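PDB 4M9C: bacterial transferase hexapeptide (Three repeats) family protein from Acinetobacter baumannii, which probably transfers an acetyl group to a UDP-linked amino sugar in the biosynthesis of UDP-N,N'-diacetylbacillosamine. Local coordinates for residues P49-Y53 / L54-S58. Sequence-based numbering, arbitrary orientation.
Sequences PVLSY and LDFIS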
ATOM      1  N   PRO A  49      -0.982  28.525 -14.623  1.00 34.12           N
ATOM      2  CA  PRO A  49      -1.848  28.876 -15.752  1.00 36.82           C
ATOM      3  C   PRO A  49      -2.512  27.630 -16.296  1.00 37.00           C
ATOM      4  O   PRO A  49      -1.874  26.574 -16.367  1.00 33.31           O
ATOM      5  CB  PRO A  49      -0.870  29.405 -16.807  1.00 34.65           C
ATOM      6  CG  PRO A  49       0.422  29.615 -16.096  1.00 35.81           C
ATOM      7  CD  PRO A  49       0.446  28.693 -14.941  1.00 32.85           C
ATOM      8  N   VAL A  50      -3.780  27.751 -16.664  1.00 33.76           N
ATOM      9  CA  VAL A  50      -4.477  26.687 -17.367  1.00 31.63           C
ATOM     10  C   VAL A  50      -4.668  27.167 -18.796  1.00 38.09           C
ATOM     11  O   VAL A  50      -5.353  28.166 -19.036  1.00 38.63           O
ATOM     12  CB  VAL A  50      -5.843  26.392 -16.727  1.00 38.00           C
ATOM     13  CG1 VAL A  50      -6.489  25.171 -17.370  1.00 36.08           C
ATOM     14  CG2 VAL A  50      -5.694  26.206 -15.223  1.00 34.67           C
ATOM     15  N   LEU A  51      -4.047  26.470 -19.739  1.00 35.71           N
ATOM     16  CA  LEU A  51      -4.044  26.896 -21.133  1.00 36.95           C
ATOM     17  C   LEU A  51      -4.891  25.991 -22.010  1.00 39.59           C
ATOM     18  O   LEU A  51      -5.039  24.796 -21.736  1.00 37.75           O
ATOM     19  CB  LEU A  51      -2.618  26.912 -21.684  1.00 33.76           C
ATOM     20  CG  LEU A  51      -1.573  27.681 -20.881  1.00 39.25           C
ATOM     21  CD1 LEU A  51      -0.199  27.490 -21.508  1.00 33.43           C
ATOM     22  CD2 LEU A  51      -1.934  29.160 -20.815  1.00 43.02           C
ATOM     23  N   SER A  52      -5.451  26.564 -23.071  1.00 36.22           N
ATOM     24  CA  SER A  52      -6.083  25.757 -24.098  1.00 38.27           C
ATOM     25  C   SER A  52      -4.948  25.069 -24.824  1.00 34.58           C
ATOM     26  O   SER A  52      -3.802  25.522 -24.756  1.00 34.67           O
ATOM     27  CB  SER A  52      -6.860  26.633 -25.089  1.00 43.53           C
ATOM     28  OG  SER A  52      -5.973  27.367 -25.920  1.00 41.23           O
ATOM     29  N   TYR A  53      -5.248  23.987 -25.525  1.00 30.53           N
ATOM     30  CA  TYR A  53      -4.205  23.281 -26.252  1.00 37.14           C
ATOM     31  C   TYR A  53      -3.539  24.207 -27.270  1.00 41.05           C
ATOM     32  O   TYR A  53      -2.313  24.263 -27.354  1.00 37.86           O
ATOM     33  CB  TYR A  53      -4.747  22.025 -26.925  1.00 38.34           C
ATOM     34  CG  TYR A  53      -3.697  21.273 -27.697  1.00 39.04           C
ATOM     35  CD1 TYR A  53      -3.708  21.250 -29.084  1.00 40.01           C
ATOM     36  CD2 TYR A  53      -2.682  20.600 -27.039  1.00 39.01           C
ATOM     37  CE1 TYR A  53      -2.741  20.565 -29.792  1.00 41.85           C
ATOM     38  CE2 TYR A  53      -1.708  19.919 -27.740  1.00 40.76           C
ATOM     39  CZ  TYR A  53      -1.745  19.901 -29.112  1.00 39.48           C
ATOM     40  OH  TYR A  53      -0.779  19.219 -29.805  1.00 40.99           O
ATOM     41  N   LEU A  54      -4.348  24.949 -28.024  1.00 41.10           N
ATOM     42  CA  LEU A  54      -3.818  25.856 -29.036  1.00 38.09           C
ATOM     43  C   LEU A  54      -2.862  26.870 -28.443  1.00 34.15           C
ATOM     44  O   LEU A  54      -1.803  27.115 -29.008  1.00 41.60           O
ATOM     45  CB  LEU A  54      -4.942  26.569 -29.799  1.00 41.81           C
ATOM     46  CG  LEU A  54      -5.573  25.692 -30.883  1.00 53.93           C
ATOM     47  CD1 LEU A  54      -6.908  26.259 -31.378  1.00 52.63           C
ATOM     48  CD2 LEU A  54      -4.588  25.496 -32.032  1.00 56.92           C
ATOM     49  N   ASP A  55      -3.230  27.462 -27.309  1.00 36.92           N
ATOM     50  CA  ASP A  55      -2.356  28.443 -26.666  1.00 40.59           C
ATOM     51  C   ASP A  55      -1.064  27.802 -26.162  1.00 39.93           C
ATOM     52  O   ASP A  55       0.012  28.380 -26.293  1.00 37.26           O
ATOM     53  CB  ASP A  55      -3.084  29.192 -25.546  1.00 41.04           C
ATOM     54  CG  ASP A  55      -4.124  30.170 -26.086  1.00 57.15           C
ATOM     55  OD1 ASP A  55      -3.852  30.818 -27.127  1.00 57.07           O
ATOM     56  OD2 ASP A  55      -5.217  30.279 -25.487  1.00 59.36           O
ATOM     57  N   PHE A  56      -1.169  26.599 -25.609  1.00 35.84           N
ATOM     58  CA  PHE A  56       0.024  25.883 -25.184  1.00 36.45           C
ATOM     59  C   PHE A  56       0.955  25.684 -26.373  1.00 33.50           C
ATOM     60  O   PHE A  56       2.133  26.009 -26.308  1.00 35.70           O
ATOM     61  CB  PHE A  56      -0.337  24.525 -24.567  1.00 33.27           C
ATOM     62  CG  PHE A  56       0.864  23.669 -24.250  1.00 33.90           C
ATOM     63  CD1 PHE A  56       1.291  22.693 -25.137  1.00 35.58           C
ATOM     64  CD2 PHE A  56       1.565  23.853 -23.073  1.00 28.39           C
ATOM     65  CE1 PHE A  56       2.391  21.899 -24.851  1.00 31.94           C
ATOM     66  CE2 PHE A  56       2.665  23.060 -22.771  1.00 30.40           C
ATOM     67  CZ  PHE A  56       3.079  22.085 -23.664  1.00 31.54           C
ATOM     68  N   ILE A  57       0.417  25.148 -27.464  1.00 36.12           N
ATOM     69  CA  ILE A  57       1.209  24.896 -28.659  1.00 36.84           C
ATOM     70  C   ILE A  57       1.800  26.192 -29.221  1.00 45.78           C
ATOM     71  O   ILE A  57       2.893  26.192 -29.789  1.00 47.03           O
ATOM     72  CB  ILE A  57       0.362  24.220 -29.753  1.00 43.24           C
ATOM     73  CG1 ILE A  57       0.014  22.785 -29.353  1.00 44.46           C
ATOM     74  CG2 ILE A  57       1.101  24.231 -31.077  1.00 48.82           C
ATOM     75  CD1 ILE A  57       1.220  21.889 -29.186  1.00 42.02           C
ATOM     76  N   SER A  58       1.077  27.299 -29.062  1.00 43.69           N
ATOM     77  CA  SER A  58       1.506  28.562 -29.656  1.00 47.73           C
ATOM     78  C   SER A  58       2.629  29.239 -28.866  1.00 52.36           C
ATOM     79  O   SER A  58       3.276  30.158 -29.371  1.00 46.81           O
ATOM     80  CB  SER A  58       0.317  29.518 -29.835  1.00 49.53           C
ATOM     81  OG  SER A  58      -0.039  30.139 -28.610  1.00 53.55           O
TER
HETATM   82  O   HOH W   1      -5.429  29.538 -22.856  1.00 42.06           O
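Ser52 OG accepts the backbone N-H of Asp55 at 3.1 Å, with an N-H...O angle of 163°, a capping bond from the residue right before the short helix 53-58, Ser52 at the N-cap. OG lies between the serine's own backbone N and carbonyl carbon, and is thereby turned to the first turn of the helix. Asp55 returns to the cap: Ser52 OG and Asp55 OD2 are 3.0 Å apart, a weak hydrogen bond. A water supports the same junction, accepting from Ser52 N and donating to Asp55 OD2 at 2.7 Å, so that the carboxylate reaches the serine backbone indirectly as well. This differs from a capping box, because the residue three after the cap meets the serine N through water. The helix itself starts with Phe56 N to Ser52 O at 3.0 Å and Ile57 N to Tyr53 O at 2.9 Å.

One turn apart, the side chains of Tyr53 and Ile57 cross at a slant. Ile57 CG1 lies over one face of the phenol ring, 3.6 Å from its centroid and 22° off the normal, a CH-pi contact displaced toward the CZ end; CD1 continues outward to Tyr53 OH at 3.4 Å. Tyr53 CG stands anti to the backbone N (chi1 180°), which swings the ring so that one face lies under CG1, while the hydroxyl bonds to Asp86. Leu51 CD1 comes to the edge of the Phe56 ring, near its plane.

The turn thus joins strand 48-51 to helix 53-58 within the Rossmann-like N-terminal domain. Asp38 OD1 accepts the N-H of Tyr53, Tyr53 packs on Leu82 and Leu83 of helix 73-85, and Phe56 rests on Ile36 of strand 33-36 and Val66 of strand 63-68.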